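Local structure of XRE family transcriptional regulator (Pseudomonas putida, 6F8S) at residues I14-F19 with N43-R48. The protein is probably the antitoxin of a toxin-antitoxin pair, a helix-turn-helix DNA-binding regulator that here binds a putative killer protein. Numbering follows the deposited sequence.
Sequences ILREEF and NILRER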
loop_
_atom_site.group_PDB
_atom_site.type_symbol
_atom_site.label_atom_id
_atom_site.label_comp_id
_atom_site.label_asym_id
_atom_site.label_seq_id
_atom_site.Cartn_x
_atom_site.Cartn_y
_atom_site.Cartn_z
ATOM N N ILE C 14 5.630 0.933 15.203
ATOM C CA ILE C 14 5.873 2.341 14.901
ATOM C C ILE C 14 5.146 3.220 15.903
ATOM O O ILE C 14 5.713 4.167 16.451
ATOM C CB ILE C 14 5.403 2.733 13.493
ATOM C CG1 ILE C 14 5.825 1.672 12.482
ATOM C CG2 ILE C 14 5.911 4.114 13.138
ATOM C CD1 ILE C 14 7.257 1.446 12.428
ATOM N N LEU C 15 3.878 2.889 16.124
ATOM C CA LEU C 15 3.045 3.622 17.050
ATOM C C LEU C 15 3.700 3.684 18.429
ATOM O O LEU C 15 3.922 4.769 18.979
ATOM C CB LEU C 15 1.661 2.981 17.140
ATOM C CG LEU C 15 0.656 3.854 17.886
ATOM C CD1 LEU C 15 0.675 5.275 17.326
ATOM C CD2 LEU C 15 -0.738 3.252 17.794
ATOM N N ARG C 16 4.037 2.522 18.972
ATOM C CA ARG C 16 4.625 2.463 20.309
ATOM C C ARG C 16 5.964 3.204 20.382
ATOM O O ARG C 16 6.131 4.124 21.187
ATOM C CB ARG C 16 4.810 1.011 20.744
ATOM C CG ARG C 16 5.327 0.852 22.136
ATOM C CD ARG C 16 5.821 -0.566 22.381
ATOM N NE ARG C 16 5.152 -1.544 21.533
ATOM C CZ ARG C 16 5.760 -2.250 20.584
ATOM N NH1 ARG C 16 7.051 -2.079 20.351
ATOM N NH2 ARG C 16 5.070 -3.119 19.857
ATOM N N GLU C 17 6.898 2.824 19.515
ATOM C CA GLU C 17 8.285 3.273 19.632
ATOM C C GLU C 17 8.565 4.652 19.071
ATOM O O GLU C 17 9.494 5.320 19.514
ATOM C CB GLU C 17 9.210 2.276 18.946
ATOM C CG GLU C 17 9.088 0.876 19.504
ATOM C CD GLU C 17 9.555 0.798 20.937
ATOM O OE1 GLU C 17 10.601 1.419 21.260
ATOM O OE2 GLU C 17 8.873 0.123 21.745
ATOM N N GLU C 18 7.787 5.081 18.085
ATOM C CA GLU C 18 8.095 6.332 17.413
ATOM C C GLU C 18 7.141 7.462 17.820
ATOM O O GLU C 18 7.414 8.640 17.544
ATOM C CB GLU C 18 8.070 6.129 15.902
ATOM C CG GLU C 18 8.925 4.974 15.401
ATOM C CD GLU C 18 10.417 5.228 15.537
ATOM O OE1 GLU C 18 10.824 6.377 15.827
ATOM O OE2 GLU C 18 11.191 4.269 15.334
ATOM N N PHE C 19 6.030 7.109 18.467
ATOM C CA PHE C 19 5.133 8.124 19.017
ATOM C C PHE C 19 4.965 8.017 20.530
ATOM O O PHE C 19 5.263 8.971 21.250
ATOM C CB PHE C 19 3.760 8.046 18.351
ATOM C CG PHE C 19 3.741 8.597 16.981
ATOM C CD1 PHE C 19 3.939 7.771 15.891
ATOM C CD2 PHE C 19 3.531 9.946 16.773
ATOM C CE1 PHE C 19 3.908 8.277 14.598
ATOM C CE2 PHE C 19 3.502 10.469 15.489
ATOM C CZ PHE C 19 3.690 9.633 14.394
ATOM N N ASN C 43 -4.554 -3.632 21.340
ATOM C CA ASN C 43 -4.433 -4.577 20.234
ATOM C C ASN C 43 -3.325 -4.216 19.258
ATOM O O ASN C 43 -2.560 -5.068 18.816
ATOM C CB ASN C 43 -5.754 -4.645 19.464
ATOM C CG ASN C 43 -6.439 -5.990 19.584
ATOM O OD1 ASN C 43 -5.992 -6.875 20.320
ATOM N ND2 ASN C 43 -7.540 -6.151 18.855
ATOM N N ILE C 44 -3.265 -2.932 18.921
ATOM C CA ILE C 44 -2.289 -2.422 17.979
ATOM C C ILE C 44 -0.940 -2.239 18.667
ATOM O O ILE C 44 0.078 -2.722 18.183
ATOM C CB ILE C 44 -2.762 -1.085 17.370
ATOM C CG1 ILE C 44 -4.121 -1.275 16.696
ATOM C CG2 ILE C 44 -1.714 -0.527 16.415
ATOM C CD1 ILE C 44 -4.680 -0.029 16.073
ATOM N N LEU C 45 -0.932 -1.549 19.800
ATOM C CA LEU C 45 0.310 -1.301 20.513
ATOM C C LEU C 45 1.003 -2.609 20.928
ATOM O O LEU C 45 2.241 -2.710 20.932
ATOM C CB LEU C 45 0.037 -0.426 21.735
ATOM C CG LEU C 45 -0.163 1.061 21.441
ATOM C CD1 LEU C 45 -0.608 1.812 22.678
ATOM C CD2 LEU C 45 1.129 1.649 20.904
ATOM N N ARG C 46 0.215 -3.622 21.261
ATOM C CA ARG C 46 0.805 -4.885 21.674
ATOM C C ARG C 46 0.984 -5.781 20.460
ATOM O O ARG C 46 1.333 -6.954 20.588
ATOM C CB ARG C 46 -0.050 -5.570 22.738
ATOM C CG ARG C 46 -1.279 -6.260 22.185
ATOM N N GLU C 47 0.756 -5.199 19.283
ATOM C CA GLU C 47 0.906 -5.874 17.993
ATOM C C GLU C 47 0.051 -7.136 17.899
ATOM O O GLU C 47 0.443 -8.115 17.273
ATOM C CB GLU C 47 2.374 -6.212 17.720
ATOM C CG GLU C 47 3.301 -5.000 17.693
ATOM C CD GLU C 47 4.753 -5.371 17.390
ATOM O OE1 GLU C 47 4.993 -6.343 16.631
ATOM O OE2 GLU C 47 5.664 -4.699 17.921
ATOM N N ARG C 48 -1.137 -7.090 18.490
ATOM C CA ARG C 48 -2.040 -8.231 18.457
ATOM C C ARG C 48 -3.049 -8.181 17.307
ATOM O O ARG C 48 -3.619 -9.211 16.967
ATOM C CB ARG C 48 -2.781 -8.351 19.793
#
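Two nitrogens of one guanidinium close on the carbonyl oxygen of Leu-45: Arg-16 NE lies 3.2 Å from Leu-45 O and Arg-16 NH2 3.1 Å from the same atom. The oxygen sits in the guanidinium plane, while the two donors reach it from opposite faces of the carbonyl plane. Arg-16 NH2 also gives a hydrogen bond of 2.6 Å to Glu-47 OE2, a salt bridge in which the carboxylate uses its anti lone pair and lies nearly coplanar with the guanidinium, 15° off. On the far edge Arg-16 NH1 meets OE2 of Glu-17, the next residue along the same helix, at 3.2 Å and almost straight (170°). Bonds at three points of its edge thus fix the rotation of the guanidinium, and the flanking carboxylates probably stabilise its charge. The Arg-16 chain runs out with CG anti to the backbone N (chi1 -176°) and bends at chi3, which brings NE round to the carbonyl. Leu-45 is the last helical residue, and Glu-47, with positive phi, is C-prime of the Schellman motif that ends the helix. The two bonds of that motif are accepted by Asn-43 O and Ile-44 O, and Leu-45 O is taken by Arg-16 instead. Beneath the polar layer, Leu-45 CD2 packs against Arg-16 CB at 3.7 Å and Leu-15 CG at 3.8 Å, the two leucines crossing at about a right angle, and Leu-15 CD2 touches Ile-44 CG2. The contact joins helix 11-23 to the C-terminal end of helix 38-45 within the helix-turn-helix region, with Leu-15 continuing onto Leu-63 of helix 53-63 and Trp-70 of helix 67-85, and Ile-44 onto Met-55 of helix 53-63.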